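Local coordinates for E3 19 kDa protein (Human adenovirus E serotype 4, PDB 5IRO) that probably binds class I heavy chains and retains them in the endoplasmic reticulum, and hinders tapasin, so that infected cells escape immune recognition, at residues I44-K49 / S57-G62; N27-L32 / H89-A94. All coordinates share one frame; numbering follows the deposited sequence.

Contact 1: residues I44-K49 / S57-G62; sequences IQYKNK and STWQPG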
ATOM      1  N   ILE D  44     -16.087  20.082  12.418  1.00 37.45           N
ATOM      2  CA  ILE D  44     -16.983  18.996  12.044  1.00 33.27           C
ATOM      3  C   ILE D  44     -16.903  17.879  13.078  1.00 39.41           C
ATOM      4  O   ILE D  44     -15.818  17.472  13.495  1.00 35.33           O
ATOM      5  CB  ILE D  44     -16.724  18.471  10.604  1.00 37.58           C
ATOM      6  CG1 ILE D  44     -17.787  17.445  10.203  1.00 37.30           C
ATOM      7  CG2 ILE D  44     -15.324  17.892  10.465  1.00 38.83           C
ATOM      8  CD1 ILE D  44     -19.190  18.001  10.184  1.00 32.55           C
ATOM      9  N   GLN D  45     -18.065  17.410  13.514  1.00 38.99           N
ATOM     10  CA  GLN D  45     -18.132  16.331  14.487  1.00 39.50           C
ATOM     11  C   GLN D  45     -19.099  15.268  13.985  1.00 36.30           C
ATOM     12  O   GLN D  45     -20.151  15.592  13.441  1.00 40.09           O
ATOM     13  CB  GLN D  45     -18.585  16.884  15.838  1.00 37.16           C
ATOM     14  CG  GLN D  45     -19.091  15.856  16.836  1.00 36.88           C
ATOM     15  CD  GLN D  45     -18.151  15.674  18.007  1.00 32.92           C
ATOM     16  OE1 GLN D  45     -17.370  16.568  18.332  1.00 35.13           O
ATOM     17  NE2 GLN D  45     -18.226  14.518  18.655  1.00 30.65           N
ATOM     18  N   TYR D  46     -18.741  14.001  14.163  1.00 44.76           N
ATOM     19  CA  TYR D  46     -19.566  12.902  13.675  1.00 48.91           C
ATOM     20  C   TYR D  46     -20.030  12.031  14.843  1.00 49.21           C
ATOM     21  O   TYR D  46     -21.192  12.096  15.240  1.00 54.54           O
ATOM     22  CB  TYR D  46     -18.800  12.077  12.633  1.00 44.90           C
ATOM     23  CG  TYR D  46     -19.476  10.785  12.222  1.00 45.89           C
ATOM     24  CD1 TYR D  46     -20.851  10.725  12.019  1.00 43.31           C
ATOM     25  CD2 TYR D  46     -18.736   9.626  12.032  1.00 41.13           C
ATOM     26  CE1 TYR D  46     -21.466   9.546  11.648  1.00 45.08           C
ATOM     27  CE2 TYR D  46     -19.344   8.442  11.658  1.00 39.99           C
ATOM     28  CZ  TYR D  46     -20.708   8.408  11.467  1.00 41.09           C
ATOM     29  OH  TYR D  46     -21.317   7.232  11.094  1.00 44.91           O
ATOM     30  N   LYS D  47     -19.134  11.217  15.393  1.00 26.66           N
ATOM     31  CA  LYS D  47     -19.483  10.403  16.552  1.00 25.87           C
ATOM     32  C   LYS D  47     -19.003  11.069  17.835  1.00 29.21           C
ATOM     33  O   LYS D  47     -19.686  11.915  18.416  1.00 32.10           O
ATOM     34  CB  LYS D  47     -18.826   9.022  16.453  1.00 22.44           C
ATOM     35  CG  LYS D  47     -19.421   8.095  15.401  1.00 27.78           C
ATOM     36  CD  LYS D  47     -18.626   6.794  15.298  1.00 24.94           C
ATOM     37  CE  LYS D  47     -19.168   5.880  14.205  1.00 27.58           C
ATOM     38  NZ  LYS D  47     -18.252   4.737  13.917  1.00 24.37           N
ATOM     39  N   ASN D  48     -17.809  10.673  18.255  1.00 27.13           N
ATOM     40  CA  ASN D  48     -17.159  11.224  19.430  1.00 36.22           C
ATOM     41  C   ASN D  48     -15.810  11.738  18.967  1.00 28.51           C
ATOM     42  O   ASN D  48     -14.890  11.957  19.755  1.00 33.05           O
ATOM     43  CB  ASN D  48     -17.011  10.158  20.514  1.00 37.63           C
ATOM     44  CG  ASN D  48     -18.347   9.591  20.956  1.00 38.81           C
ATOM     45  OD1 ASN D  48     -19.365  10.282  20.929  1.00 35.17           O
ATOM     46  ND2 ASN D  48     -18.351   8.325  21.357  1.00 38.07           N
ATOM     47  N   LYS D  49     -15.720  11.921  17.655  1.00 16.71           N
ATOM     48  CA  LYS D  49     -14.502  12.361  17.000  1.00 15.23           C
ATOM     49  C   LYS D  49     -14.758  13.715  16.359  1.00 22.04           C
ATOM     50  O   LYS D  49     -15.747  13.904  15.651  1.00 16.88           O
ATOM     51  CB  LYS D  49     -14.064  11.342  15.945  1.00 15.70           C
ATOM     52  CG  LYS D  49     -12.957  11.820  15.020  1.00 21.81           C
ATOM     53  CD  LYS D  49     -12.623  10.759  13.983  1.00 17.27           C
ATOM     54  CE  LYS D  49     -11.465  11.186  13.098  1.00 18.04           C
ATOM     55  NZ  LYS D  49     -11.031  10.087  12.192  1.00 15.96           N
ATOM     56  N   SER D  57     -14.273   8.612   9.259  1.00 16.33           N
ATOM     57  CA  SER D  57     -14.601   7.560  10.214  1.00 22.87           C
ATOM     58  C   SER D  57     -15.167   6.329   9.517  1.00 28.68           C
ATOM     59  O   SER D  57     -14.819   6.033   8.374  1.00 25.25           O
ATOM     60  CB  SER D  57     -15.596   8.068  11.257  1.00 21.01           C
ATOM     61  OG  SER D  57     -15.906   7.050  12.192  1.00 20.90           O
ATOM     62  N   THR D  58     -16.038   5.616  10.220  1.00 44.40           N
ATOM     63  CA  THR D  58     -16.680   4.431   9.670  1.00 45.72           C
ATOM     64  C   THR D  58     -18.132   4.353  10.099  1.00 46.13           C
ATOM     65  O   THR D  58     -18.510   4.910  11.130  1.00 48.32           O
ATOM     66  CB  THR D  58     -15.994   3.143  10.147  1.00 48.30           C
ATOM     67  OG1 THR D  58     -14.683   3.447  10.643  1.00 61.20           O
ATOM     68  CG2 THR D  58     -15.912   2.129   9.015  1.00 51.68           C
ATOM     69  N   TRP D  59     -18.951   3.669   9.306  1.00 35.38           N
ATOM     70  CA  TRP D  59     -20.326   3.415   9.724  1.00 31.20           C
ATOM     71  C   TRP D  59     -20.665   1.926   9.753  1.00 33.36           C
ATOM     72  O   TRP D  59     -20.382   1.189   8.806  1.00 39.70           O
ATOM     73  CB  TRP D  59     -21.328   4.179   8.855  1.00 38.24           C
ATOM     74  CG  TRP D  59     -22.735   4.093   9.372  1.00 32.14           C
ATOM     75  CD1 TRP D  59     -23.336   4.927  10.271  1.00 29.05           C
ATOM     76  CD2 TRP D  59     -23.722   3.125   9.001  1.00 28.02           C
ATOM     77  NE1 TRP D  59     -24.633   4.527  10.492  1.00 32.03           N
ATOM     78  CE2 TRP D  59     -24.895   3.424   9.722  1.00 31.50           C
ATOM     79  CE3 TRP D  59     -23.726   2.030   8.131  1.00 27.99           C
ATOM     80  CZ2 TRP D  59     -26.060   2.669   9.597  1.00 27.59           C
ATOM     81  CZ3 TRP D  59     -24.881   1.283   8.009  1.00 30.29           C
ATOM     82  CH2 TRP D  59     -26.030   1.603   8.740  1.00 27.01           C
ATOM     83  N   GLN D  60     -21.264   1.502  10.864  1.00 22.02           N
ATOM     84  CA  GLN D  60     -21.801   0.154  11.023  1.00 19.81           C
ATOM     85  C   GLN D  60     -23.184   0.300  11.662  1.00 22.94           C
ATOM     86  O   GLN D  60     -23.486   1.353  12.223  1.00 26.42           O
ATOM     87  CB  GLN D  60     -20.879  -0.713  11.895  1.00 20.70           C
ATOM     88  CG  GLN D  60     -20.858  -0.351  13.378  1.00 22.83           C
ATOM     89  CD  GLN D  60     -19.962  -1.270  14.198  1.00 21.85           C
ATOM     90  OE1 GLN D  60     -19.663  -2.391  13.789  1.00 27.88           O
ATOM     91  NE2 GLN D  60     -19.543  -0.802  15.369  1.00 24.65           N
ATOM     92  N   PRO D  61     -24.037  -0.739  11.563  1.00 27.20           N
ATOM     93  CA  PRO D  61     -25.374  -0.697  12.171  1.00 29.96           C
ATOM     94  C   PRO D  61     -25.352  -0.233  13.624  1.00 27.77           C
ATOM     95  O   PRO D  61     -24.717  -0.871  14.465  1.00 30.06           O
ATOM     96  CB  PRO D  61     -25.836  -2.151  12.085  1.00 31.53           C
ATOM     97  CG  PRO D  61     -25.173  -2.668  10.865  1.00 31.99           C
ATOM     98  CD  PRO D  61     -23.832  -1.980  10.795  1.00 29.54           C
ATOM     99  N   GLY D  62     -26.031   0.875  13.904  1.00 36.04           N
ATOM    100  CA  GLY D  62     -26.059   1.438  15.241  1.00 37.33           C
ATOM    101  C   GLY D  62     -25.335   2.770  15.321  1.00 40.69           C
ATOM    102  O   GLY D  62     -25.658   3.614  16.159  1.00 41.41           O
TER

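Contact 2: residues N27-L32 / H89-A94; sequences NRCAVL and HMCNTA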
ATOM      1  N   ASN D  27     -13.295  -4.058   4.105  1.00 46.80           N
ATOM      2  CA  ASN D  27     -14.623  -4.577   4.473  1.00 44.01           C
ATOM      3  C   ASN D  27     -15.371  -3.832   5.580  1.00 38.11           C
ATOM      4  O   ASN D  27     -15.982  -4.436   6.463  1.00 41.73           O
ATOM      5  CB  ASN D  27     -14.528  -6.069   4.793  1.00 59.98           C
ATOM      6  CG  ASN D  27     -14.076  -6.880   3.596  1.00 50.55           C
ATOM      7  OD1 ASN D  27     -14.408  -6.551   2.457  1.00 55.56           O
ATOM      8  ND2 ASN D  27     -13.303  -7.930   3.841  1.00 26.68           N
ATOM      9  N   ARG D  28     -15.272  -2.512   5.536  1.00 78.14           N
ATOM     10  CA  ARG D  28     -15.978  -1.617   6.440  1.00 77.98           C
ATOM     11  C   ARG D  28     -16.332  -0.380   5.647  1.00 76.10           C
ATOM     12  O   ARG D  28     -15.584   0.030   4.757  1.00 73.26           O
ATOM     13  CB  ARG D  28     -15.085  -1.238   7.594  1.00 77.30           C
ATOM     14  CG  ARG D  28     -13.746  -0.929   7.030  1.00 76.62           C
ATOM     15  CD  ARG D  28     -12.726  -0.435   8.007  1.00 79.17           C
ATOM     16  NE  ARG D  28     -12.821   1.003   8.160  1.00 78.30           N
ATOM     17  CZ  ARG D  28     -12.704   1.612   9.333  1.00 72.29           C
ATOM     18  NH1 ARG D  28     -12.509   0.904  10.444  1.00 78.06           N
ATOM     19  NH2 ARG D  28     -12.796   2.927   9.397  1.00 67.01           N
ATOM     20  N   CYS D  29     -17.458   0.235   5.961  1.00 69.61           N
ATOM     21  CA  CYS D  29     -17.852   1.416   5.222  1.00 69.97           C
ATOM     22  C   CYS D  29     -17.168   2.691   5.728  1.00 71.06           C
ATOM     23  O   CYS D  29     -17.604   3.302   6.712  1.00 65.56           O
ATOM     24  CB  CYS D  29     -19.366   1.567   5.254  1.00 62.19           C
ATOM     25  SG  CYS D  29     -19.995   2.709   4.028  1.00 61.72           S
ATOM     26  N   ALA D  30     -16.120   3.101   5.015  1.00 53.88           N
ATOM     27  CA  ALA D  30     -15.360   4.296   5.366  1.00 46.13           C
ATOM     28  C   ALA D  30     -16.105   5.557   4.952  1.00 43.47           C
ATOM     29  O   ALA D  30     -16.430   5.753   3.773  1.00 44.52           O
ATOM     30  CB  ALA D  30     -13.983   4.259   4.720  1.00 46.21           C
ATOM     31  N   VAL D  31     -16.364   6.402   5.946  1.00 34.90           N
ATOM     32  CA  VAL D  31     -17.083   7.655   5.767  1.00 39.81           C
ATOM     33  C   VAL D  31     -16.119   8.833   5.706  1.00 37.78           C
ATOM     34  O   VAL D  31     -15.183   8.918   6.503  1.00 39.98           O
ATOM     35  CB  VAL D  31     -18.060   7.892   6.939  1.00 34.34           C
ATOM     36  CG1 VAL D  31     -18.857   9.166   6.728  1.00 31.98           C
ATOM     37  CG2 VAL D  31     -18.981   6.697   7.117  1.00 30.10           C
ATOM     38  N   LEU D  32     -16.350   9.737   4.761  1.00 35.46           N
ATOM     39  CA  LEU D  32     -15.512  10.921   4.620  1.00 35.87           C
ATOM     40  C   LEU D  32     -16.373  12.169   4.483  1.00 35.66           C
ATOM     41  O   LEU D  32     -16.861  12.473   3.397  1.00 35.28           O
ATOM     42  CB  LEU D  32     -14.613  10.792   3.393  1.00 37.85           C
ATOM     43  CG  LEU D  32     -13.621  11.942   3.210  1.00 42.69           C
ATOM     44  CD1 LEU D  32     -12.407  11.762   4.110  1.00 39.49           C
ATOM     45  CD2 LEU D  32     -13.217  12.083   1.756  1.00 40.44           C
ATOM     46  N   HIS D  89     -27.752   4.387   3.881  1.00 63.81           N
ATOM     47  CA  HIS D  89     -28.194   4.403   2.491  1.00 65.58           C
ATOM     48  C   HIS D  89     -27.022   4.543   1.525  1.00 59.00           C
ATOM     49  O   HIS D  89     -27.207   4.560   0.308  1.00 58.07           O
ATOM     50  CB  HIS D  89     -29.194   5.534   2.264  1.00 68.20           C
ATOM     51  CG  HIS D  89     -30.621   5.089   2.279  1.00 69.45           C
ATOM     52  ND1 HIS D  89     -31.140   4.215   1.347  1.00 77.53           N
ATOM     53  CD2 HIS D  89     -31.642   5.392   3.116  1.00 68.77           C
ATOM     54  CE1 HIS D  89     -32.416   4.003   1.609  1.00 73.73           C
ATOM     55  NE2 HIS D  89     -32.745   4.706   2.678  1.00 65.40           N
ATOM     56  N   MET D  90     -25.817   4.639   2.075  1.00 45.83           N
ATOM     57  CA  MET D  90     -24.615   4.767   1.262  1.00 42.62           C
ATOM     58  C   MET D  90     -23.547   3.766   1.686  1.00 36.98           C
ATOM     59  O   MET D  90     -22.567   3.555   0.973  1.00 39.92           O
ATOM     60  CB  MET D  90     -24.073   6.200   1.322  1.00 39.55           C
ATOM     61  CG  MET D  90     -24.970   7.231   0.645  1.00 36.28           C
ATOM     62  SD  MET D  90     -24.440   7.666  -1.024  1.00 66.36           S
ATOM     63  CE  MET D  90     -23.170   8.882  -0.673  1.00 57.85           C
ATOM     64  N   CYS D  91     -23.739   3.152   2.850  1.00 41.96           N
ATOM     65  CA  CYS D  91     -22.841   2.096   3.300  1.00 37.13           C
ATOM     66  C   CYS D  91     -23.353   0.724   2.873  1.00 37.26           C
ATOM     67  O   CYS D  91     -22.595  -0.240   2.836  1.00 41.40           O
ATOM     68  CB  CYS D  91     -22.645   2.146   4.818  1.00 35.64           C
ATOM     69  SG  CYS D  91     -21.379   3.306   5.383  1.00 32.53           S
ATOM     70  N   ASN D  92     -24.644   0.640   2.559  1.00 43.46           N
ATOM     71  CA  ASN D  92     -25.213  -0.582   1.998  1.00 40.72           C
ATOM     72  C   ASN D  92     -24.942  -0.706   0.502  1.00 37.77           C
ATOM     73  O   ASN D  92     -24.946  -1.806  -0.051  1.00 39.67           O
ATOM     74  CB  ASN D  92     -26.724  -0.628   2.245  1.00 40.47           C
ATOM     75  CG  ASN D  92     -27.077  -0.830   3.710  1.00 48.20           C
ATOM     76  OD1 ASN D  92     -26.352  -1.487   4.456  1.00 60.91           O
ATOM     77  ND2 ASN D  92     -28.207  -0.266   4.125  1.00 53.35           N
ATOM     78  N   THR D  93     -24.687   0.430  -0.142  1.00 34.36           N
ATOM     79  CA  THR D  93     -24.428   0.464  -1.578  1.00 36.08           C
ATOM     80  C   THR D  93     -22.933   0.333  -1.855  1.00 41.44           C
ATOM     81  O   THR D  93     -22.528  -0.341  -2.799  1.00 45.25           O
ATOM     82  CB  THR D  93     -24.977   1.760  -2.218  1.00 36.29           C
ATOM     83  OG1 THR D  93     -26.383   1.869  -1.952  1.00 34.07           O
ATOM     84  CG2 THR D  93     -24.746   1.762  -3.724  1.00 33.94           C
ATOM     85  N   ALA D  94     -22.114   0.987  -1.038  1.00 21.31           N
ATOM     86  CA  ALA D  94     -20.666   0.916  -1.196  1.00 23.69           C
ATOM     87  C   ALA D  94     -20.163  -0.467  -0.796  1.00 24.08           C
ATOM     88  O   ALA D  94     -19.295  -1.043  -1.451  1.00 16.86           O
ATOM     89  CB  ALA D  94     -19.979   1.998  -0.378  1.00 29.11           C
TER

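Contact 1: residues I44-K49 / S57-G62
Lys47 and Tyr46 reach from the turn that follows strand 43-45 to Ser57, Thr58 and Trp59, one by charge and the other by its ring. The polar link is a hydrogen bond from Lys47 NZ to the backbone Thr58 O, 2.8 Å long. The ammonium group sits above the carbonyl plane, 36° out of it, with a C=O...N angle of 141°. Beyond CG the lysine chain is fully extended, which carries NZ that far. There the ammonium group is shared between this backbone carbonyl and the carboxylate of Asp63, a salt bridge and its strongest partner.

Tyr46 supplies the apolar part. Its ring edge borders Ser57, with CD2 3.6 Å from Ser57 CB, while Lys47 CG lies above one face near the rim, 3.7 Å from the plane. With Tyr46 CG anti to the backbone N (chi1 171°), the ring is carried across to 57-59, where the side chain crosses that of Trp59 at about a right angle. Tyr46 OH arrives at the indole edge, in its plane, 3.2 Å from Trp59 CD1. The two strands belong to different three-stranded antiparallel sheets of this E3-19K fragment, so the contact bridges the sheets. Phe87 meets both the Tyr46 and Trp59 rings.

Further hydrogen bonds fix the ends of these side chains: Tyr46 OH is bonded to Pro64 O and Trp59 NE1 to Asp63 O, both just after 57-62. Within the turn, Gln45 NE2 donates to Lys47 O at 3.0 Å; the oxygen lies in the Gln45 amide plane, but the donor stands well above the carbonyl plane of Lys47.

Contact 2: residues N27-L32 / H89-A94
Cys29 and Cys91 are joined by a disulfide, observed in this structure, with SG to SG at 2.0 Å and a chi3 of -93°, close to the 90° magnitude that a relaxed disulfide prefers. The two half-cystines enter it differently: SG of Cys29 is anti to its own backbone N (chi1 -164°), whereas SG of Cys91 lies anti to its carbonyl carbon (chi1 -84°). Their CA atoms are 5.4 Å apart, the nearest backbone approach of the two segments.

Between the two segments little else touches the bridge. Ala94 CB, one helical turn on from Cys91, comes to 4.5 Å from Cys29 SG, and Met90 O stands 4.1 Å from the same sulfur. That carbonyl belongs to the N-cap residue and accepts a hydrogen bond from Ala94 N at 3.3 Å, which closes the first turn.

Farther out, Phe22 touches both cysteines, Trp59 packs on Cys91 and Met95 on Cys29. The disulfide therefore ties the short helix 91-94 to strand 29-34, the middle strand of its sheet, with strand 20-24 on one side and strand 54-59 on the other.

In the fold
The centres of contact 1 and contact 2 lie about 12 Å apart, and strands 29-34 and 54-59 join them as antiparallel neighbours in one sheet. Probable backbone hydrogen bonds pass directly between them, Ser57 O to Val31 N and Trp59 N to Cys29 O, both 2.9 Å. Along the chain the order is 27-32, 44-49, 57-62 and 89-94, so both segments of contact 1 fall within the span that the disulfide of contact 2 closes. The 29-34/54-59 strand pair thus serves as a common base within the GP19K family region: the second sheet is attached to it through one contact and the helix, covalently, through the other.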